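Local coordinates for protein GCN5-related N-acetyltransferase (Brucella melitensis biovar Abortus, PDB 4J3G) that probably transfers an acetyl group from acetyl-coenzyme A to an amine acceptor, possibly the N-terminal alanine of a ribosomal protein, as a member of the GNAT superfamily, at residues F100-V108 with K135-I143; G120-I128 with A152-E160. All blocks are in the same frame, centred on the assembly; numbering follows the deposited sequence.

Interaction 1: F100-V108 with K135-I143; sequences FRHSSELSV and KVHVLIAGI. With EDO (1,2-ethanediol), chain G.
Ser104 lies against Leu139 and Glu105 against Ile140 where strands 103-108 and 138-143 run side by side, parallel and bridged from Ser103-Val138 to Glu105-Ile140. The bonding is regular over this part: Ser104 N donates to Val138 O at 3.0 Å, Ile140 N to Ser104 O at 2.8 Å and Leu106 N to Ile140 O. At the start of the pair the carbonyl of His102 takes two N-H groups, His137 N at 2.9 Å and the straighter Val138 N (N-H...O 167°), both in the carbonyl plane.

Packing is close on the face of Ser104 and Leu139, where Leu106 reaches across. With chi1 at 84°, Leu106 holds CG between its own backbone N and carbonyl carbon, which brings its CD2 to 3.2 Å from Ile140 O and 3.9 Å from Ala141 CB. The side chains of Leu106 and Leu139 cross at about a right angle, CD1 to CD1 4.1 Å. Leu124 and Leu127 of helix 119-133 and Phe159 close over Leu106. The face of Ser103, Glu105 and Ile140 meets the second subunit instead, where Glu105 OE1 forms a salt bridge with Arg95 of that subunit and Ser103 OG a hydrogen bond with its Val168 O.

Water marks the looser ends. One molecule, in the plane of the His102 ring at its edge, joins ND1 to Lys135 O. Beyond the Leu106 N to Ile140 O bond the strands diverge, their short axes at 44°, and a second water bridges the widening gap, accepting from Gly142 N at 2.9 Å and lying 2.6 Å from Leu106 O. Parallel neighbours joined through helix 119-133 make a beta-alpha-beta unit, and their splaying is the V-shaped opening of the GNAT fold, the place where relatives admit acetyl-coenzyme A.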
loop_
_atom_site.group_PDB
_atom_site.type_symbol
_atom_site.label_atom_id
_atom_site.label_comp_id
_atom_site.label_asym_id
_atom_site.label_seq_id
_atom_site.Cartn_x
_atom_site.Cartn_y
_atom_site.Cartn_z
ATOM N N PHE A 100 -4.149 9.906 1.380
ATOM C CA PHE A 100 -2.747 9.561 1.665
ATOM C C PHE A 100 -1.766 10.468 0.948
ATOM O O PHE A 100 -0.608 10.190 0.910
ATOM C CB PHE A 100 -2.455 8.106 1.300
ATOM C CG PHE A 100 -3.243 7.111 2.106
ATOM C CD1 PHE A 100 -2.749 6.640 3.334
ATOM C CD2 PHE A 100 -4.488 6.651 1.665
ATOM C CE1 PHE A 100 -3.461 5.741 4.058
ATOM C CE2 PHE A 100 -5.209 5.732 2.410
ATOM C CZ PHE A 100 -4.695 5.281 3.605
ATOM N N ARG A 101 -2.258 11.546 0.349
ATOM C CA ARG A 101 -1.466 12.447 -0.497
ATOM C C ARG A 101 -0.181 12.984 0.138
ATOM O O ARG A 101 0.804 13.137 -0.574
ATOM C CB ARG A 101 -2.328 13.652 -0.932
ATOM N N HIS A 102 -0.158 13.191 1.456
ATOM C CA HIS A 102 1.030 13.677 2.155
ATOM C C HIS A 102 1.919 12.569 2.706
ATOM O O HIS A 102 2.867 12.858 3.472
ATOM C CB HIS A 102 0.662 14.597 3.315
ATOM C CG HIS A 102 -0.273 15.679 2.923
ATOM N ND1 HIS A 102 0.120 16.738 2.140
ATOM C CD2 HIS A 102 -1.606 15.820 3.115
ATOM C CE1 HIS A 102 -0.930 17.486 1.858
ATOM N NE2 HIS A 102 -1.981 16.978 2.477
ATOM N N SER A 103 1.640 11.324 2.324
ATOM C CA SER A 103 2.518 10.235 2.664
ATOM C C SER A 103 3.152 9.667 1.402
ATOM O O SER A 103 2.449 9.428 0.417
ATOM C CB SER A 103 1.761 9.131 3.384
ATOM O OG SER A 103 1.132 9.658 4.554
ATOM N N SER A 104 4.446 9.413 1.463
ATOM C CA SER A 104 5.202 8.871 0.342
ATOM C C SER A 104 6.033 7.690 0.808
ATOM O O SER A 104 6.622 7.707 1.924
ATOM C CB SER A 104 6.121 9.940 -0.239
ATOM O OG SER A 104 5.392 11.016 -0.791
ATOM N N GLU A 105 6.159 6.691 -0.049
ATOM C CA GLU A 105 7.007 5.553 0.255
ATOM C C GLU A 105 8.323 5.686 -0.481
ATOM O O GLU A 105 8.336 5.937 -1.711
ATOM C CB GLU A 105 6.342 4.235 -0.163
ATOM C CG GLU A 105 7.283 3.069 0.031
ATOM C CD GLU A 105 6.571 1.730 0.093
ATOM O OE1 GLU A 105 5.305 1.708 0.216
ATOM O OE2 GLU A 105 7.301 0.706 0.043
ATOM N N LEU A 106 9.437 5.501 0.228
ATOM C CA LEU A 106 10.729 5.746 -0.376
ATOM C C LEU A 106 11.478 4.455 -0.635
ATOM O O LEU A 106 11.232 3.436 0.033
ATOM C CB LEU A 106 11.541 6.796 0.432
ATOM C CG LEU A 106 12.394 6.476 1.654
ATOM C CD1 LEU A 106 12.950 7.785 2.206
ATOM C CD2 LEU A 106 11.670 5.735 2.736
ATOM N N SER A 107 12.387 4.500 -1.619
ATOM C CA SER A 107 13.252 3.382 -1.969
ATOM C C SER A 107 14.655 3.869 -2.238
ATOM O O SER A 107 14.854 4.959 -2.770
ATOM C CB SER A 107 12.750 2.702 -3.226
ATOM O OG SER A 107 11.478 2.127 -3.026
ATOM N N VAL A 108 15.627 3.056 -1.838
ATOM C CA VAL A 108 17.028 3.341 -2.013
ATOM C C VAL A 108 17.682 2.091 -2.556
ATOM O O VAL A 108 17.605 1.035 -1.929
ATOM C CB VAL A 108 17.721 3.657 -0.673
ATOM C CG1 VAL A 108 19.214 3.874 -0.873
ATOM C CG2 VAL A 108 17.095 4.851 -0.001
ATOM N N LYS A 135 7.310 19.324 1.305
ATOM C CA LYS A 135 6.166 19.298 2.247
ATOM C C LYS A 135 5.512 17.943 2.351
ATOM O O LYS A 135 4.331 17.852 2.702
ATOM C CB LYS A 135 5.070 20.328 1.904
ATOM C CG LYS A 135 5.547 21.737 1.597
ATOM C CD LYS A 135 6.485 22.283 2.655
ATOM C CE LYS A 135 5.748 22.875 3.827
ATOM N NZ LYS A 135 6.744 23.522 4.726
ATOM N N VAL A 136 6.280 16.885 2.143
ATOM C CA VAL A 136 5.847 15.539 2.563
ATOM C C VAL A 136 5.666 15.525 4.065
ATOM O O VAL A 136 6.479 16.076 4.782
ATOM C CB VAL A 136 6.856 14.464 2.158
ATOM C CG1 VAL A 136 6.420 13.081 2.653
ATOM C CG2 VAL A 136 7.060 14.464 0.630
ATOM N N HIS A 137 4.585 14.921 4.547
ATOM C CA HIS A 137 4.381 14.798 5.975
ATOM C C HIS A 137 4.986 13.546 6.543
ATOM O O HIS A 137 5.575 13.564 7.638
ATOM C CB HIS A 137 2.870 14.859 6.321
ATOM C CG HIS A 137 2.592 14.934 7.788
ATOM N ND1 HIS A 137 3.037 15.978 8.579
ATOM C CD2 HIS A 137 1.999 14.060 8.621
ATOM C CE1 HIS A 137 2.712 15.743 9.836
ATOM N NE2 HIS A 137 2.057 14.599 9.888
ATOM N N VAL A 138 4.773 12.421 5.884
ATOM C CA VAL A 138 5.311 11.144 6.356
ATOM C C VAL A 138 6.052 10.438 5.248
ATOM O O VAL A 138 5.513 10.279 4.147
ATOM C CB VAL A 138 4.198 10.163 6.850
ATOM C CG1 VAL A 138 4.829 8.896 7.429
ATOM C CG2 VAL A 138 3.327 10.813 7.875
ATOM N N LEU A 139 7.279 9.968 5.550
ATOM C CA LEU A 139 7.951 8.955 4.732
ATOM C C LEU A 139 7.783 7.547 5.290
ATOM O O LEU A 139 7.955 7.296 6.483
ATOM C CB LEU A 139 9.457 9.242 4.579
ATOM C CG LEU A 139 9.770 10.544 3.802
ATOM C CD1 LEU A 139 11.227 10.947 4.067
ATOM C CD2 LEU A 139 9.483 10.354 2.334
ATOM N N ILE A 140 7.429 6.637 4.408
ATOM C CA ILE A 140 7.311 5.224 4.754
ATOM C C ILE A 140 8.398 4.399 4.070
ATOM O O ILE A 140 8.656 4.586 2.883
ATOM C CB ILE A 140 5.938 4.715 4.323
ATOM C CG1 ILE A 140 4.822 5.498 5.026
ATOM C CG2 ILE A 140 5.777 3.231 4.651
ATOM C CD1 ILE A 140 4.745 5.255 6.512
ATOM N N ALA A 141 9.007 3.454 4.813
ATOM C CA ALA A 141 9.905 2.450 4.243
ATOM C C ALA A 141 9.251 1.085 4.483
ATOM O O ALA A 141 8.823 0.798 5.575
ATOM C CB ALA A 141 11.270 2.516 4.884
ATOM N N GLY A 142 9.189 0.282 3.412
ATOM C CA GLY A 142 8.829 -1.120 3.504
ATOM C C GLY A 142 10.062 -1.927 3.275
ATOM O O GLY A 142 10.673 -1.859 2.194
ATOM N N ILE A 143 10.468 -2.689 4.289
ATOM C CA ILE A 143 11.735 -3.368 4.304
ATOM C C ILE A 143 11.502 -4.833 4.606
ATOM O O ILE A 143 10.717 -5.195 5.480
ATOM C CB ILE A 143 12.644 -2.775 5.396
ATOM C CG1 ILE A 143 12.762 -1.249 5.193
ATOM C CG2 ILE A 143 13.988 -3.469 5.401
ATOM C CD1 ILE A 143 13.445 -0.505 6.351
HETATM C C1 EDO G . 11.016 -4.919 -0.046
HETATM O O1 EDO G . 11.929 -3.807 0.037
HETATM C C2 EDO G . 9.585 -4.425 -0.133
HETATM O O2 EDO G . 9.321 -4.180 -1.494
HETATM O O HOH W 1 2.468 16.594 1.089
HETATM O O HOH W 2 10.198 1.123 0.807
#

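Interaction 2: G120-I128 with A152-E160; sequences GRTLLAELI and ALHRSQGFE. With SO4 (sulfate ion), chain E.
This is side-chain packing between helix 120-128 and the end of helix 152-156 with the turn after it, on one side of the central sheet. The short axes stay 10.0 Å apart and cross at -39°, so side chains fill the interval between them. Leu124 is central. Its CG stands anti to the backbone N (chi1 -177°), directing CD2 at the other helix: CD2 meets Leu153 CD2 at 3.5 Å and Gln157 CG, just past the helix, at 3.6 Å, and also sits over one face of the His154 ring, a CH-pi contact 4.1 Å from the centroid. One turn on, Ile128 CD1 approaches the edge of the Phe159 ring, 3.9 Å from CE1, while His154 CD2 lies over the face of that ring.

Both helices belong to the GNAT fold, and the start of helix 119-133 is where relatives bind the pyrophosphate of coenzyme A. Here a sulfate occupies that end: Gly120 N donates to its O2 at 2.9 Å, with Gly116 N and Arg115 NE as further donors, consistent with a phosphate site. Toward the surface the extended Arg121 lays its guanidinium across Ser156, whose OG is 3.1 Å above the centre of the plane. That hydroxyl donates its proton to Leu153 O, three residues back, OG to O 2.6 Å.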
loop_
_atom_site.group_PDB
_atom_site.type_symbol
_atom_site.label_atom_id
_atom_site.label_comp_id
_atom_site.label_asym_id
_atom_site.label_seq_id
_atom_site.Cartn_x
_atom_site.Cartn_y
_atom_site.Cartn_z
ATOM N N GLY A 120 23.932 4.168 0.618
ATOM C CA GLY A 120 22.500 4.149 0.940
ATOM C C GLY A 120 22.138 5.200 1.993
ATOM O O GLY A 120 21.127 5.866 1.904
ATOM N N ARG A 121 22.975 5.325 3.011
ATOM C CA ARG A 121 22.711 6.266 4.082
ATOM C C ARG A 121 22.789 7.718 3.571
ATOM O O ARG A 121 21.911 8.522 3.873
ATOM C CB ARG A 121 23.685 6.047 5.240
ATOM C CG ARG A 121 23.222 6.716 6.531
ATOM C CD ARG A 121 24.108 6.404 7.750
ATOM N NE ARG A 121 23.899 7.422 8.780
ATOM C CZ ARG A 121 24.080 7.259 10.087
ATOM N NH1 ARG A 121 24.503 6.080 10.597
ATOM N NH2 ARG A 121 23.847 8.296 10.894
ATOM N N THR A 122 23.743 8.009 2.700
ATOM C CA THR A 122 23.890 9.359 2.115
ATOM C C THR A 122 22.683 9.716 1.192
ATOM O O THR A 122 22.175 10.848 1.183
ATOM C CB THR A 122 25.178 9.448 1.262
ATOM O OG1 THR A 122 26.337 9.135 2.074
ATOM C CG2 THR A 122 25.363 10.833 0.669
ATOM N N LEU A 123 22.289 8.762 0.357
ATOM C CA LEU A 123 21.098 8.923 -0.436
ATOM C C LEU A 123 19.836 9.170 0.411
ATOM O O LEU A 123 19.030 10.050 0.069
ATOM C CB LEU A 123 20.881 7.711 -1.320
ATOM C CG LEU A 123 21.779 7.652 -2.545
ATOM C CD1 LEU A 123 21.761 6.246 -3.111
ATOM C CD2 LEU A 123 21.357 8.687 -3.574
ATOM N N LEU A 124 19.633 8.365 1.463
ATOM C CA LEU A 124 18.451 8.499 2.309
ATOM C C LEU A 124 18.437 9.883 2.917
ATOM O O LEU A 124 17.405 10.597 2.906
ATOM C CB LEU A 124 18.476 7.437 3.424
ATOM C CG LEU A 124 17.288 7.386 4.356
ATOM C CD1 LEU A 124 16.001 7.277 3.560
ATOM C CD2 LEU A 124 17.418 6.223 5.352
ATOM N N ALA A 125 19.600 10.302 3.436
ATOM C CA ALA A 125 19.655 11.594 4.072
ATOM C C ALA A 125 19.245 12.707 3.121
ATOM O O ALA A 125 18.538 13.626 3.520
ATOM C CB ALA A 125 21.031 11.867 4.664
ATOM N N GLU A 126 19.700 12.657 1.881
ATOM C CA GLU A 126 19.379 13.729 0.930
ATOM C C GLU A 126 17.924 13.656 0.464
ATOM O O GLU A 126 17.243 14.680 0.312
ATOM C CB GLU A 126 20.319 13.693 -0.273
ATOM C CG GLU A 126 20.113 14.876 -1.233
ATOM C CD GLU A 126 20.061 16.253 -0.553
ATOM O OE1 GLU A 126 20.895 16.543 0.374
ATOM O OE2 GLU A 126 19.205 17.059 -0.981
ATOM N N LEU A 127 17.421 12.441 0.272
ATOM C CA LEU A 127 16.022 12.289 -0.098
ATOM C C LEU A 127 15.083 12.855 0.973
ATOM O O LEU A 127 14.057 13.459 0.648
ATOM C CB LEU A 127 15.684 10.817 -0.315
ATOM C CG LEU A 127 14.418 10.538 -1.148
ATOM C CD1 LEU A 127 14.538 11.142 -2.535
ATOM C CD2 LEU A 127 14.189 9.037 -1.279
ATOM N N ILE A 128 15.395 12.617 2.248
ATOM C CA ILE A 128 14.642 13.163 3.345
ATOM C C ILE A 128 14.593 14.703 3.245
ATOM O O ILE A 128 13.558 15.311 3.471
ATOM C CB ILE A 128 15.264 12.773 4.728
ATOM C CG1 ILE A 128 14.990 11.302 5.041
ATOM C CG2 ILE A 128 14.728 13.632 5.838
ATOM C CD1 ILE A 128 15.776 10.759 6.240
ATOM N N ALA A 152 18.515 -0.819 10.423
ATOM C CA ALA A 152 19.421 0.027 11.238
ATOM C C ALA A 152 19.777 1.336 10.476
ATOM O O ALA A 152 19.901 2.412 11.076
ATOM C CB ALA A 152 20.675 -0.760 11.584
ATOM N N LEU A 153 19.965 1.219 9.161
ATOM C CA LEU A 153 20.273 2.376 8.329
ATOM C C LEU A 153 19.125 3.397 8.418
ATOM O O LEU A 153 19.345 4.583 8.675
ATOM C CB LEU A 153 20.565 1.919 6.875
ATOM C CG LEU A 153 20.977 2.894 5.763
ATOM C CD1 LEU A 153 21.744 2.177 4.640
ATOM C CD2 LEU A 153 19.760 3.563 5.187
ATOM N N HIS A 154 17.895 2.933 8.191
ATOM C CA HIS A 154 16.734 3.808 8.312
ATOM C C HIS A 154 16.582 4.336 9.732
ATOM O O HIS A 154 16.340 5.493 9.920
ATOM C CB HIS A 154 15.458 3.096 7.852
ATOM C CG HIS A 154 15.348 2.946 6.361
ATOM N ND1 HIS A 154 16.093 2.036 5.650
ATOM C CD2 HIS A 154 14.526 3.545 5.465
ATOM C CE1 HIS A 154 15.776 2.117 4.366
ATOM N NE2 HIS A 154 14.812 3.006 4.231
ATOM N N ARG A 155 16.762 3.483 10.730
ATOM C CA ARG A 155 16.661 3.930 12.108
ATOM C C ARG A 155 17.646 5.055 12.438
ATOM O O ARG A 155 17.322 5.947 13.178
ATOM C CB ARG A 155 16.848 2.767 13.078
ATOM C CG ARG A 155 16.549 3.155 14.503
ATOM C CD ARG A 155 15.907 2.056 15.336
ATOM N NE ARG A 155 16.400 0.687 15.108
ATOM C CZ ARG A 155 15.622 -0.408 15.099
ATOM N NH1 ARG A 155 14.292 -0.314 15.197
ATOM N NH2 ARG A 155 16.164 -1.614 14.920
ATOM N N SER A 156 18.831 4.987 11.845
ATOM C CA SER A 156 19.860 6.011 12.041
ATOM C C SER A 156 19.438 7.382 11.561
ATOM O O SER A 156 19.972 8.419 12.014
ATOM C CB SER A 156 21.224 5.593 11.410
ATOM O OG SER A 156 21.270 5.777 9.971
ATOM N N GLN A 157 18.463 7.411 10.664
ATOM C CA GLN A 157 17.954 8.651 10.133
ATOM C C GLN A 157 16.613 9.048 10.765
ATOM O O GLN A 157 15.967 9.966 10.289
ATOM C CB GLN A 157 17.759 8.502 8.612
ATOM C CG GLN A 157 19.033 8.242 7.844
ATOM C CD GLN A 157 19.992 9.360 8.079
ATOM O OE1 GLN A 157 19.655 10.520 7.852
ATOM N NE2 GLN A 157 21.165 9.045 8.592
ATOM N N GLY A 158 16.191 8.380 11.822
ATOM C CA GLY A 158 15.047 8.824 12.568
ATOM C C GLY A 158 13.769 8.111 12.236
ATOM O O GLY A 158 12.737 8.459 12.756
ATOM N N PHE A 159 13.840 7.070 11.392
ATOM C CA PHE A 159 12.698 6.213 11.160
ATOM C C PHE A 159 12.446 5.329 12.401
ATOM O O PHE A 159 13.400 4.940 13.075
ATOM C CB PHE A 159 12.926 5.315 9.961
ATOM C CG PHE A 159 12.772 6.011 8.645
ATOM C CD1 PHE A 159 13.745 6.898 8.178
ATOM C CD2 PHE A 159 11.654 5.793 7.863
ATOM C CE1 PHE A 159 13.573 7.568 6.954
ATOM C CE2 PHE A 159 11.510 6.422 6.632
ATOM C CZ PHE A 159 12.458 7.332 6.199
ATOM N N GLU A 160 11.166 5.055 12.691
ATOM C CA GLU A 160 10.750 4.143 13.772
ATOM C C GLU A 160 9.989 2.982 13.177
ATOM O O GLU A 160 9.338 3.137 12.133
ATOM C CB GLU A 160 9.866 4.859 14.821
ATOM C CG GLU A 160 10.522 6.082 15.483
ATOM C CD GLU A 160 9.956 6.424 16.876
ATOM O OE1 GLU A 160 8.750 6.175 17.160
ATOM O OE2 GLU A 160 10.730 6.946 17.707
HETATM S S SO4 E . 24.485 0.147 1.884
HETATM O O1 SO4 E . 24.991 -0.158 3.259
HETATM O O2 SO4 E . 24.847 1.561 1.535
HETATM O O3 SO4 E . 25.257 -0.739 0.971
HETATM O O4 SO4 E . 23.020 -0.110 1.811
#

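Overall arrangement
The centres of interactions 1 and 2 are about 12 Å apart, and their segments alternate along the chain: 100-108, 120-128, 135-143, then 152-160. Strand 103-110, helix 119-133 and strand 138-144 form one continuous beta-alpha-beta unit, so interaction 1 pairs its strands while interaction 2 joins its helix to helix 148-156. The two touch directly: Leu106 CD1 lies 3.4 Å from Leu124 CD1, and Ala141 CB lies 3.5 Å from His154 CD2. The helices therefore rest on the same sheet face that Leu106 and Leu139 line. All four segments fall within the GNAT domain, combining the diverging strands with the sulfate-bearing helix start, features consistent with a cofactor cleft.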